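PDB 4DVE: biotin transporter BioY from Lactococcus lactis subsp. cremoris, which binds biotin and probably works as the membrane-embedded substrate-binding S component of an energy-coupling factor (ECF) type ABC transporter. Local coordinates for residues Gly60-Tyr66 against Phe193-Phe197; Ser125-Glu131 against Val184-Arg188; Val140-Asp144 against Phe169-Asp173. One frame throughout, in Å; residues are numbered along the deposited sequence.

In the fold
All three contacts join parts of an all-helical membrane protein. Contact 1 is mostly buried and aromatic. It packs the tail after helix 170-189 on helix 52-80, with no hydrogen bond between its segments. Contact 2 is more open and is ruled by charge. Contact 3 is buried and lines the biotin pocket. Contacts 2 and 3 both join helix 128-155 to helix 170-189, with centres about 20 Å apart. Contacts 1 and 2 are neighbours and touch: Gly60 O lies 2.8 Å from Arg188 NH2, a probable hydrogen bond. Contact 3 lies on the opposite side of the chain's centre from contact 1, and their centres are about 23 Å apart.

Contact 1. Residues Gly60-Tyr66 against Phe193-Phe197; sequences GLLGPKY and FELYF. With BNG (nonyl beta-D-glucopyranoside), chain F.
Leu61 and Leu62 of helix 52-80 meet Phe193 and Tyr196 of the C-terminal tail through CH-pi contacts. Leu61 CD2 stands squarely over one face of the Phe193 ring, 4.3 Å from its centroid. Leu62 CD2 serves two rings. It lies over a face of Tyr196, 3.9 Å from Tyr196 CE2, and at the edge of Phe193. Tyr196 CG stands anti to its carbonyl carbon (chi1 -50°), which lays the ring alongside the Leu62 side chain, the two running in the same direction.

The two tyrosine side chains cross at about a right angle. Tyr66 CD2 approaches Tyr196 CD1 at 3.9 Å, and the ring planes are 71° apart. Tyr196 OH bonds to Thr19 OG1 of helix 13-33, so this ring links the tail to a third element.

The tail forms a short 3-10 turn, residues 194-196, packed on a kink in helix 52-80. At the kink Gly63 has a positive phi (77°), and Tyr196 packs close against it.

Backbone carbonyls also approach the aromatic residues. Gly60 O lies 3.2 Å from Phe197 CZ, at an oblique angle to the ring. Leu61 O lies 3.2 Å from Phe193 CD2. Leu62 O comes within 3.3 Å of Tyr196 CB.

At the kink the helix also meets a bound detergent, with Lys65 CA 3.6 Å from C2' of the nonyl glucoside.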
loop_
_atom_site.group_PDB
_atom_site.type_symbol
_atom_site.label_atom_id
_atom_site.label_comp_id
_atom_site.label_asym_id
_atom_site.label_seq_id
_atom_site.Cartn_x
_atom_site.Cartn_y
_atom_site.Cartn_z
ATOM N N GLY A 60 5.120 2.574 7.094
ATOM C CA GLY A 60 6.413 2.339 7.715
ATOM C C GLY A 60 7.312 3.562 7.717
ATOM O O GLY A 60 8.287 3.621 8.484
ATOM N N LEU A 61 7.013 4.519 6.842
ATOM C CA LEU A 61 7.761 5.782 6.800
ATOM C C LEU A 61 7.093 6.886 7.587
ATOM O O LEU A 61 7.745 7.576 8.356
ATOM C CB LEU A 61 8.004 6.247 5.366
ATOM C CG LEU A 61 9.066 5.440 4.623
ATOM C CD1 LEU A 61 9.105 5.779 3.123
ATOM C CD2 LEU A 61 10.414 5.614 5.319
ATOM N N LEU A 62 5.790 7.051 7.396
ATOM C CA LEU A 62 5.098 8.216 7.885
ATOM C C LEU A 62 4.151 7.900 9.008
ATOM O O LEU A 62 3.444 8.784 9.491
ATOM C CB LEU A 62 4.355 8.875 6.710
ATOM C CG LEU A 62 5.298 9.478 5.646
ATOM C CD1 LEU A 62 4.535 10.127 4.502
ATOM C CD2 LEU A 62 6.301 10.466 6.258
ATOM N N GLY A 63 4.085 6.617 9.393
ATOM C CA GLY A 63 3.251 6.205 10.521
ATOM C C GLY A 63 1.786 6.131 10.180
ATOM O O GLY A 63 1.397 6.324 9.012
ATOM N N PRO A 64 0.955 5.805 11.191
ATOM C CA PRO A 64 -0.430 5.450 10.889
ATOM C C PRO A 64 -1.309 6.628 10.480
ATOM O O PRO A 64 -2.338 6.415 9.840
ATOM C CB PRO A 64 -0.928 4.827 12.195
ATOM C CG PRO A 64 -0.070 5.485 13.256
ATOM C CD PRO A 64 1.280 5.603 12.616
ATOM N N LYS A 65 -0.917 7.850 10.822
ATOM C CA LYS A 65 -1.708 9.040 10.444
ATOM C C LYS A 65 -1.325 9.557 9.052
ATOM O O LYS A 65 -2.131 9.503 8.107
ATOM C CB LYS A 65 -1.564 10.149 11.496
ATOM C CG LYS A 65 -2.341 11.428 11.168
ATOM C CD LYS A 65 -2.278 12.446 12.314
ATOM C CE LYS A 65 -3.243 13.594 12.004
ATOM N NZ LYS A 65 -3.222 14.742 12.951
ATOM N N TYR A 66 -0.089 10.016 8.933
ATOM C CA TYR A 66 0.402 10.630 7.697
ATOM C C TYR A 66 0.596 9.635 6.564
ATOM O O TYR A 66 0.414 9.987 5.399
ATOM C CB TYR A 66 1.649 11.472 7.969
ATOM C CG TYR A 66 1.312 12.626 8.896
ATOM C CD1 TYR A 66 0.522 13.692 8.472
ATOM C CD2 TYR A 66 1.724 12.616 10.210
ATOM C CE1 TYR A 66 0.176 14.722 9.346
ATOM C CE2 TYR A 66 1.370 13.617 11.088
ATOM C CZ TYR A 66 0.603 14.663 10.654
ATOM O OH TYR A 66 0.309 15.648 11.578
ATOM N N PHE A 193 12.523 9.993 10.713
ATOM C CA PHE A 193 11.112 9.592 10.625
ATOM C C PHE A 193 10.568 9.215 11.983
ATOM O O PHE A 193 9.420 8.796 12.119
ATOM C CB PHE A 193 11.002 8.462 9.620
ATOM C CG PHE A 193 11.243 8.926 8.227
ATOM C CD1 PHE A 193 12.517 8.893 7.679
ATOM C CD2 PHE A 193 10.225 9.489 7.503
ATOM C CE1 PHE A 193 12.739 9.355 6.395
ATOM C CE2 PHE A 193 10.435 9.956 6.221
ATOM C CZ PHE A 193 11.702 9.895 5.666
ATOM N N GLU A 194 11.413 9.427 12.985
ATOM C CA GLU A 194 11.157 9.094 14.372
ATOM C C GLU A 194 9.919 9.819 14.921
ATOM O O GLU A 194 9.174 9.257 15.737
ATOM C CB GLU A 194 12.441 9.429 15.163
ATOM C CG GLU A 194 12.287 9.854 16.601
ATOM C CD GLU A 194 11.684 11.225 16.805
ATOM O OE1 GLU A 194 12.055 12.205 16.121
ATOM O OE2 GLU A 194 10.815 11.315 17.699
ATOM N N LEU A 195 9.686 11.045 14.445
ATOM C CA LEU A 195 8.531 11.853 14.842
ATOM C C LEU A 195 7.223 11.057 14.660
ATOM O O LEU A 195 6.320 11.153 15.497
ATOM C CB LEU A 195 8.455 13.141 13.993
ATOM C CG LEU A 195 7.357 14.196 14.243
ATOM C CD1 LEU A 195 7.361 14.670 15.693
ATOM C CD2 LEU A 195 7.461 15.395 13.278
ATOM N N TYR A 196 7.130 10.284 13.574
ATOM C CA TYR A 196 5.866 9.621 13.213
ATOM C C TYR A 196 5.556 8.372 14.036
ATOM O O TYR A 196 4.454 7.830 13.930
ATOM C CB TYR A 196 5.826 9.335 11.691
ATOM C CG TYR A 196 6.180 10.588 10.927
ATOM C CD1 TYR A 196 5.410 11.741 11.047
ATOM C CD2 TYR A 196 7.375 10.679 10.221
ATOM C CE1 TYR A 196 5.795 12.933 10.430
ATOM C CE2 TYR A 196 7.773 11.869 9.612
ATOM C CZ TYR A 196 6.978 12.993 9.702
ATOM O OH TYR A 196 7.382 14.179 9.081
ATOM N N PHE A 197 6.526 7.895 14.816
ATOM C CA PHE A 197 6.365 6.670 15.606
ATOM C C PHE A 197 6.480 6.906 17.105
ATOM O O PHE A 197 6.577 5.960 17.876
ATOM C CB PHE A 197 7.378 5.613 15.138
ATOM C CG PHE A 197 7.177 5.235 13.724
ATOM C CD1 PHE A 197 6.164 4.340 13.385
ATOM C CD2 PHE A 197 7.890 5.850 12.713
ATOM C CE1 PHE A 197 5.915 4.025 12.074
ATOM C CE2 PHE A 197 7.645 5.525 11.385
ATOM C CZ PHE A 197 6.654 4.603 11.075
HETATM C C1 BNG F . -3.948 6.964 14.997
HETATM C C2 BNG F . -2.611 7.098 15.716
HETATM C C3 BNG F . -2.304 5.848 16.532
HETATM C C4 BNG F . -3.494 5.456 17.400
HETATM C C5 BNG F . -4.778 5.422 16.581
HETATM C C6 BNG F . -5.980 5.106 17.464
HETATM C "C1'" BNG F . -5.330 8.027 13.403
HETATM C "C2'" BNG F . -4.884 8.461 12.011
HETATM C "C3'" BNG F . -6.046 9.061 11.229
HETATM C "C4'" BNG F . -5.999 8.631 9.767
HETATM C "C5'" BNG F . -6.364 9.789 8.846
HETATM C "C6'" BNG F . -7.354 9.345 7.776
HETATM C "C7'" BNG F . -7.056 10.020 6.443
HETATM C "C8'" BNG F . -8.154 9.728 5.425
HETATM C "C9'" BNG F . -7.791 10.278 4.064
HETATM O O1 BNG F . -4.247 8.182 14.318
HETATM O O2 BNG F . -1.571 7.306 14.753
HETATM O O3 BNG F . -1.165 6.091 17.366
HETATM O O4 BNG F . -3.261 4.166 17.976
HETATM O O5 BNG F . -4.973 6.685 15.949
HETATM O O6 BNG F . -6.984 6.112 17.282
#

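Contact 2. Residues Ser125-Glu131 against Val184-Arg188; sequences SQNWFGE and VRRLR
Glu131 reaches Arg185 and Arg188 because its CG stands opposite the backbone N (chi1 -179°), which sends the carboxylate across to helix 170-189. Arg185 folds at its second and third torsions (chi2 -98°), and its guanidinium turns back toward the loop that leads into helix 128-155. The three side chains form a salt-bridge network between the start of one helix and the end of the other. The carboxylate is buried, and three N-H groups of these two arginines hold it.

Arg188 grips Glu131 end-on, with one nitrogen to each oxygen. Arg188 NH2 reaches Glu131 OE1 at 2.6 Å from the syn side, tilted out of the carboxylate plane. Arg188 NH1 uses the syn lone pair of Glu131 OE2 in a longer bond of 3.3 Å. The two flat groups are nearly coplanar, which suits this paired grip. Arg185 meets the same carboxylate with its plane turned steeply, 74° away. Arg185 NH1 bonds to Glu131 OE2 at 2.8 Å, nearly straight, so OE2 accepts from both arginines.

Arg185 also ties down the loop. Arg185 NH2 donates to Ser125 O at 2.8 Å, and its NH1 has a second acceptor in Ile122 O. Trp128 CA and CB lie over one face of the Arg185 guanidinium, with Trp128 CB 3.7 Å from Arg185 NE; the indole itself leads away. The loop has bonds of its own. Ser125 OG accepts from Asn127 N in an ST turn and also bonds to Ile122 O. Asn127 is the N-cap of helix 128-155. Asn127 OD1 receives Gly130 N at 3.0 Å from above the amide plane.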
loop_
_atom_site.group_PDB
_atom_site.type_symbol
_atom_site.label_atom_id
_atom_site.label_comp_id
_atom_site.label_asym_id
_atom_site.label_seq_id
_atom_site.Cartn_x
_atom_site.Cartn_y
_atom_site.Cartn_z
ATOM N N SER A 125 13.863 -0.835 17.143
ATOM C CA SER A 125 14.601 -2.090 17.355
ATOM C C SER A 125 15.350 -2.487 16.086
ATOM O O SER A 125 15.201 -1.852 15.038
ATOM C CB SER A 125 13.620 -3.206 17.704
ATOM O OG SER A 125 12.765 -3.449 16.592
ATOM N N GLN A 126 16.106 -3.574 16.175
ATOM C CA GLN A 126 16.727 -4.200 15.010
ATOM C C GLN A 126 15.851 -5.354 14.451
ATOM O O GLN A 126 16.335 -6.201 13.693
ATOM C CB GLN A 126 18.111 -4.748 15.390
ATOM C CG GLN A 126 19.115 -3.695 15.823
ATOM C CD GLN A 126 19.527 -2.773 14.690
ATOM O OE1 GLN A 126 18.781 -1.864 14.296
ATOM N NE2 GLN A 126 20.726 -2.992 14.160
ATOM N N ASN A 127 14.575 -5.381 14.826
ATOM C CA ASN A 127 13.689 -6.473 14.461
ATOM C C ASN A 127 13.078 -6.284 13.050
ATOM O O ASN A 127 11.894 -6.013 12.898
ATOM C CB ASN A 127 12.597 -6.619 15.524
ATOM C CG ASN A 127 11.800 -7.896 15.371
ATOM O OD1 ASN A 127 12.155 -8.778 14.577
ATOM N ND2 ASN A 127 10.724 -8.009 16.140
ATOM N N TRP A 128 13.919 -6.424 12.030
ATOM C CA TRP A 128 13.502 -6.231 10.650
ATOM C C TRP A 128 12.611 -7.383 10.205
ATOM O O TRP A 128 11.770 -7.201 9.321
ATOM C CB TRP A 128 14.721 -6.046 9.733
ATOM C CG TRP A 128 15.638 -7.239 9.624
ATOM C CD1 TRP A 128 16.878 -7.421 10.227
ATOM C CD2 TRP A 128 15.414 -8.465 8.830
ATOM N NE1 TRP A 128 17.415 -8.647 9.885
ATOM C CE2 TRP A 128 16.579 -9.312 9.038
ATOM C CE3 TRP A 128 14.392 -8.916 7.999
ATOM C CZ2 TRP A 128 16.693 -10.559 8.436
ATOM C CZ3 TRP A 128 14.521 -10.166 7.398
ATOM C CH2 TRP A 128 15.643 -10.967 7.614
ATOM N N PHE A 129 12.752 -8.557 10.830
ATOM C CA PHE A 129 11.878 -9.686 10.495
ATOM C C PHE A 129 10.454 -9.470 11.021
ATOM O O PHE A 129 9.499 -9.749 10.297
ATOM C CB PHE A 129 12.418 -11.052 10.953
ATOM C CG PHE A 129 11.662 -12.214 10.352
ATOM C CD1 PHE A 129 11.636 -12.400 8.972
ATOM C CD2 PHE A 129 10.955 -13.100 11.154
ATOM C CE1 PHE A 129 10.931 -13.454 8.397
ATOM C CE2 PHE A 129 10.240 -14.146 10.587
ATOM C CZ PHE A 129 10.227 -14.326 9.206
ATOM N N GLY A 130 10.325 -8.989 12.262
ATOM C CA GLY A 130 9.042 -8.496 12.784
ATOM C C GLY A 130 8.373 -7.474 11.851
ATOM O O GLY A 130 7.185 -7.578 11.539
ATOM N N GLU A 131 9.138 -6.509 11.373
ATOM C CA GLU A 131 8.598 -5.517 10.460
ATOM C C GLU A 131 8.076 -6.179 9.174
ATOM O O GLU A 131 6.983 -5.831 8.692
ATOM C CB GLU A 131 9.651 -4.456 10.115
ATOM C CG GLU A 131 9.171 -3.339 9.179
ATOM C CD GLU A 131 9.880 -2.011 9.439
ATOM O OE1 GLU A 131 9.593 -0.993 8.752
ATOM O OE2 GLU A 131 10.740 -1.975 10.343
ATOM N N VAL A 184 12.575 1.083 3.530
ATOM C CA VAL A 184 12.135 1.943 4.617
ATOM C C VAL A 184 13.098 1.944 5.809
ATOM O O VAL A 184 13.320 3.015 6.389
ATOM C CB VAL A 184 10.664 1.768 5.076
ATOM C CG1 VAL A 184 9.723 1.601 3.890
ATOM C CG2 VAL A 184 10.534 0.662 6.079
ATOM N N ARG A 185 13.678 0.792 6.163
ATOM C CA ARG A 185 14.624 0.742 7.299
ATOM C C ARG A 185 15.864 1.596 6.987
ATOM O O ARG A 185 16.356 2.313 7.860
ATOM C CB ARG A 185 15.089 -0.678 7.685
ATOM C CG ARG A 185 14.057 -1.774 7.807
ATOM C CD ARG A 185 13.520 -2.131 9.176
ATOM N NE ARG A 185 14.527 -2.334 10.169
ATOM C CZ ARG A 185 14.276 -2.449 11.466
ATOM N NH1 ARG A 185 13.030 -2.435 11.947
ATOM N NH2 ARG A 185 15.290 -2.584 12.295
ATOM N N ARG A 186 16.367 1.517 5.752
ATOM C CA ARG A 186 17.428 2.427 5.294
ATOM C C ARG A 186 17.049 3.905 5.384
ATOM O O ARG A 186 17.816 4.716 5.919
ATOM C CB ARG A 186 17.866 2.135 3.855
ATOM C CG ARG A 186 19.107 1.284 3.753
ATOM C CD ARG A 186 19.295 0.754 2.340
ATOM N NE ARG A 186 20.078 -0.483 2.327
ATOM C CZ ARG A 186 20.294 -1.235 1.250
ATOM N NH1 ARG A 186 19.781 -0.897 0.065
ATOM N NH2 ARG A 186 21.029 -2.342 1.364
ATOM N N LEU A 187 15.903 4.270 4.827
ATOM C CA LEU A 187 15.438 5.653 4.911
ATOM C C LEU A 187 15.308 6.151 6.352
ATOM O O LEU A 187 15.584 7.314 6.616
ATOM C CB LEU A 187 14.134 5.874 4.170
ATOM C CG LEU A 187 14.244 5.840 2.648
ATOM C CD1 LEU A 187 12.834 5.954 2.075
ATOM C CD2 LEU A 187 15.173 6.918 2.069
ATOM N N ARG A 188 14.911 5.265 7.269
ATOM C CA ARG A 188 14.741 5.630 8.655
ATOM C C ARG A 188 16.025 5.697 9.479
ATOM O O ARG A 188 16.035 6.370 10.493
ATOM C CB ARG A 188 13.888 4.620 9.376
ATOM C CG ARG A 188 12.379 4.753 9.225
ATOM C CD ARG A 188 11.805 4.110 10.483
ATOM N NE ARG A 188 10.743 3.295 10.105
ATOM C CZ ARG A 188 10.714 1.965 10.070
ATOM N NH1 ARG A 188 11.667 1.150 10.541
ATOM N NH2 ARG A 188 9.632 1.474 9.573
#

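Contact 3. Residues Val140-Asp144 against Phe169-Asp173; sequences VIFVD and FIPGD. With BTN (biotin), chain D.
Asp144 and Asp173 set their carboxylates against each other across the helix pair. Asp144 OD2 lies 2.6 Å from Asp173 OD2, and the two planes are 47° apart. In both residues CG is opposite the carbonyl carbon (chi1 -62° in Asp144 and -70° in Asp173). These torsions place both acid groups between the helices.

The apolar contacts lie beside the acids. Val140 CG1 packs on Asp173 CB at 3.5 Å, while Val140 CG2 touches the backbone O of Asp173. Ile170 CD1 fills in alongside, 4.1 Å from Val140 CG1, and also comes near Asp144 OD2 and Ile141 CD1.

Here helices 128-155 and 170-189 of the BioY fold form one wall of the biotin pocket. Asp173 makes a polar contact to the ureido group. Biotin N1 donates to Asp173 OD1 at 3.0 Å, and a weak second bond runs to OD2. Asp173 OD1 is also held by a salt bridge to Lys176 NZ and a hydrogen bond from Asn52 ND2. These partners probably steady the carboxylate for the ligand.

Phe169 lays one face of its ring against the fused rings of biotin, with biotin C4 over the centre, 3.6 Å above the plane. Phe169 CD1 lies 3.4 Å from the ureido carbon C3. Asp144 OD1 approaches biotin C6, next to the sulfur, at 3.1 Å. Ser99 OG, Pro47 O and Ile49 N also hydrogen-bond to biotin.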
loop_
_atom_site.group_PDB
_atom_site.type_symbol
_atom_site.label_atom_id
_atom_site.label_comp_id
_atom_site.label_asym_id
_atom_site.label_seq_id
_atom_site.Cartn_x
_atom_site.Cartn_y
_atom_site.Cartn_z
ATOM N N VAL A 140 0.015 -7.425 2.273
ATOM C CA VAL A 140 -0.109 -8.520 1.320
ATOM C C VAL A 140 -1.351 -9.382 1.609
ATOM O O VAL A 140 -2.268 -9.392 0.797
ATOM C CB VAL A 140 1.168 -9.380 1.234
ATOM C CG1 VAL A 140 0.971 -10.521 0.218
ATOM C CG2 VAL A 140 2.372 -8.491 0.879
ATOM N N ILE A 141 -1.409 -10.034 2.774
ATOM C CA ILE A 141 -2.491 -10.968 3.081
ATOM C C ILE A 141 -3.871 -10.285 3.210
ATOM O O ILE A 141 -4.845 -10.715 2.555
ATOM C CB ILE A 141 -2.212 -11.836 4.335
ATOM C CG1 ILE A 141 -0.863 -12.590 4.208
ATOM C CG2 ILE A 141 -3.375 -12.801 4.526
ATOM C CD1 ILE A 141 -0.709 -13.487 2.967
ATOM N N PHE A 142 -3.939 -9.234 4.038
ATOM C CA PHE A 142 -5.155 -8.410 4.203
ATOM C C PHE A 142 -5.638 -7.870 2.849
ATOM O O PHE A 142 -6.782 -8.085 2.461
ATOM C CB PHE A 142 -4.882 -7.232 5.159
ATOM C CG PHE A 142 -5.988 -6.210 5.216
ATOM C CD1 PHE A 142 -7.230 -6.537 5.790
ATOM C CD2 PHE A 142 -5.805 -4.943 4.707
ATOM C CE1 PHE A 142 -8.242 -5.591 5.860
ATOM C CE2 PHE A 142 -6.813 -4.002 4.759
ATOM C CZ PHE A 142 -8.031 -4.316 5.336
ATOM N N VAL A 143 -4.756 -7.200 2.119
ATOM C CA VAL A 143 -5.089 -6.651 0.800
ATOM C C VAL A 143 -5.610 -7.696 -0.208
ATOM O O VAL A 143 -6.696 -7.502 -0.803
ATOM C CB VAL A 143 -3.906 -5.850 0.221
ATOM C CG1 VAL A 143 -4.119 -5.482 -1.260
ATOM C CG2 VAL A 143 -3.639 -4.610 1.108
ATOM N N ASP A 144 -4.883 -8.807 -0.352
ATOM C CA ASP A 144 -5.205 -9.824 -1.342
ATOM C C ASP A 144 -6.487 -10.601 -0.961
ATOM O O ASP A 144 -7.290 -10.932 -1.821
ATOM C CB ASP A 144 -4.005 -10.760 -1.625
ATOM C CG ASP A 144 -2.776 -10.016 -2.225
ATOM O OD1 ASP A 144 -2.841 -8.780 -2.419
ATOM O OD2 ASP A 144 -1.702 -10.655 -2.443
ATOM N N PHE A 169 -0.435 -13.733 -7.137
ATOM C CA PHE A 169 0.114 -12.450 -6.671
ATOM C C PHE A 169 1.155 -12.571 -5.572
ATOM O O PHE A 169 1.892 -11.606 -5.332
ATOM C CB PHE A 169 -0.989 -11.489 -6.220
ATOM C CG PHE A 169 -1.979 -11.180 -7.298
ATOM C CD1 PHE A 169 -1.548 -10.746 -8.554
ATOM C CD2 PHE A 169 -3.330 -11.382 -7.086
ATOM C CE1 PHE A 169 -2.461 -10.528 -9.582
ATOM C CE2 PHE A 169 -4.242 -11.147 -8.096
ATOM C CZ PHE A 169 -3.811 -10.729 -9.354
ATOM N N ILE A 170 1.232 -13.739 -4.930
ATOM C CA ILE A 170 2.020 -13.898 -3.714
ATOM C C ILE A 170 3.544 -13.719 -3.913
ATOM O O ILE A 170 4.180 -13.013 -3.142
ATOM C CB ILE A 170 1.709 -15.243 -2.998
ATOM C CG1 ILE A 170 0.278 -15.222 -2.426
ATOM C CG2 ILE A 170 2.758 -15.565 -1.903
ATOM C CD1 ILE A 170 0.005 -14.169 -1.361
ATOM N N PRO A 171 4.125 -14.347 -4.944
ATOM C CA PRO A 171 5.574 -14.199 -5.144
ATOM C C PRO A 171 6.021 -12.752 -5.362
ATOM O O PRO A 171 7.013 -12.293 -4.741
ATOM C CB PRO A 171 5.866 -15.041 -6.396
ATOM C CG PRO A 171 4.658 -15.870 -6.630
ATOM C CD PRO A 171 3.500 -15.282 -5.898
ATOM N N GLY A 172 5.298 -12.056 -6.235
ATOM C CA GLY A 172 5.554 -10.640 -6.511
ATOM C C GLY A 172 5.266 -9.782 -5.274
ATOM O O GLY A 172 6.025 -8.866 -4.960
ATOM N N ASP A 173 4.196 -10.096 -4.547
ATOM C CA ASP A 173 3.856 -9.329 -3.338
ATOM C C ASP A 173 4.875 -9.523 -2.194
ATOM O O ASP A 173 5.167 -8.552 -1.462
ATOM C CB ASP A 173 2.425 -9.576 -2.868
ATOM C CG ASP A 173 1.372 -8.965 -3.818
ATOM O OD1 ASP A 173 1.752 -8.202 -4.745
ATOM O OD2 ASP A 173 0.150 -9.267 -3.669
HETATM C C11 BTN D . -6.015 -1.128 -10.048
HETATM O O11 BTN D . -5.125 -0.357 -10.474
HETATM O O12 BTN D . -7.127 -1.150 -10.593
HETATM C C10 BTN D . -5.764 -2.045 -8.836
HETATM C C9 BTN D . -5.035 -3.341 -9.197
HETATM C C8 BTN D . -4.878 -4.241 -7.949
HETATM C C7 BTN D . -3.892 -5.391 -8.212
HETATM C C2 BTN D . -3.683 -6.277 -6.997
HETATM S S1 BTN D . -2.824 -5.386 -5.688
HETATM C C6 BTN D . -2.392 -6.916 -4.888
HETATM C C5 BTN D . -2.142 -7.973 -5.991
HETATM N N1 BTN D . -0.756 -7.990 -6.385
HETATM C C3 BTN D . -0.567 -7.594 -7.640
HETATM O O3 BTN D . 0.521 -7.528 -8.215
HETATM N N2 BTN D . -1.766 -7.300 -8.172
HETATM C C4 BTN D . -2.862 -7.531 -7.266
#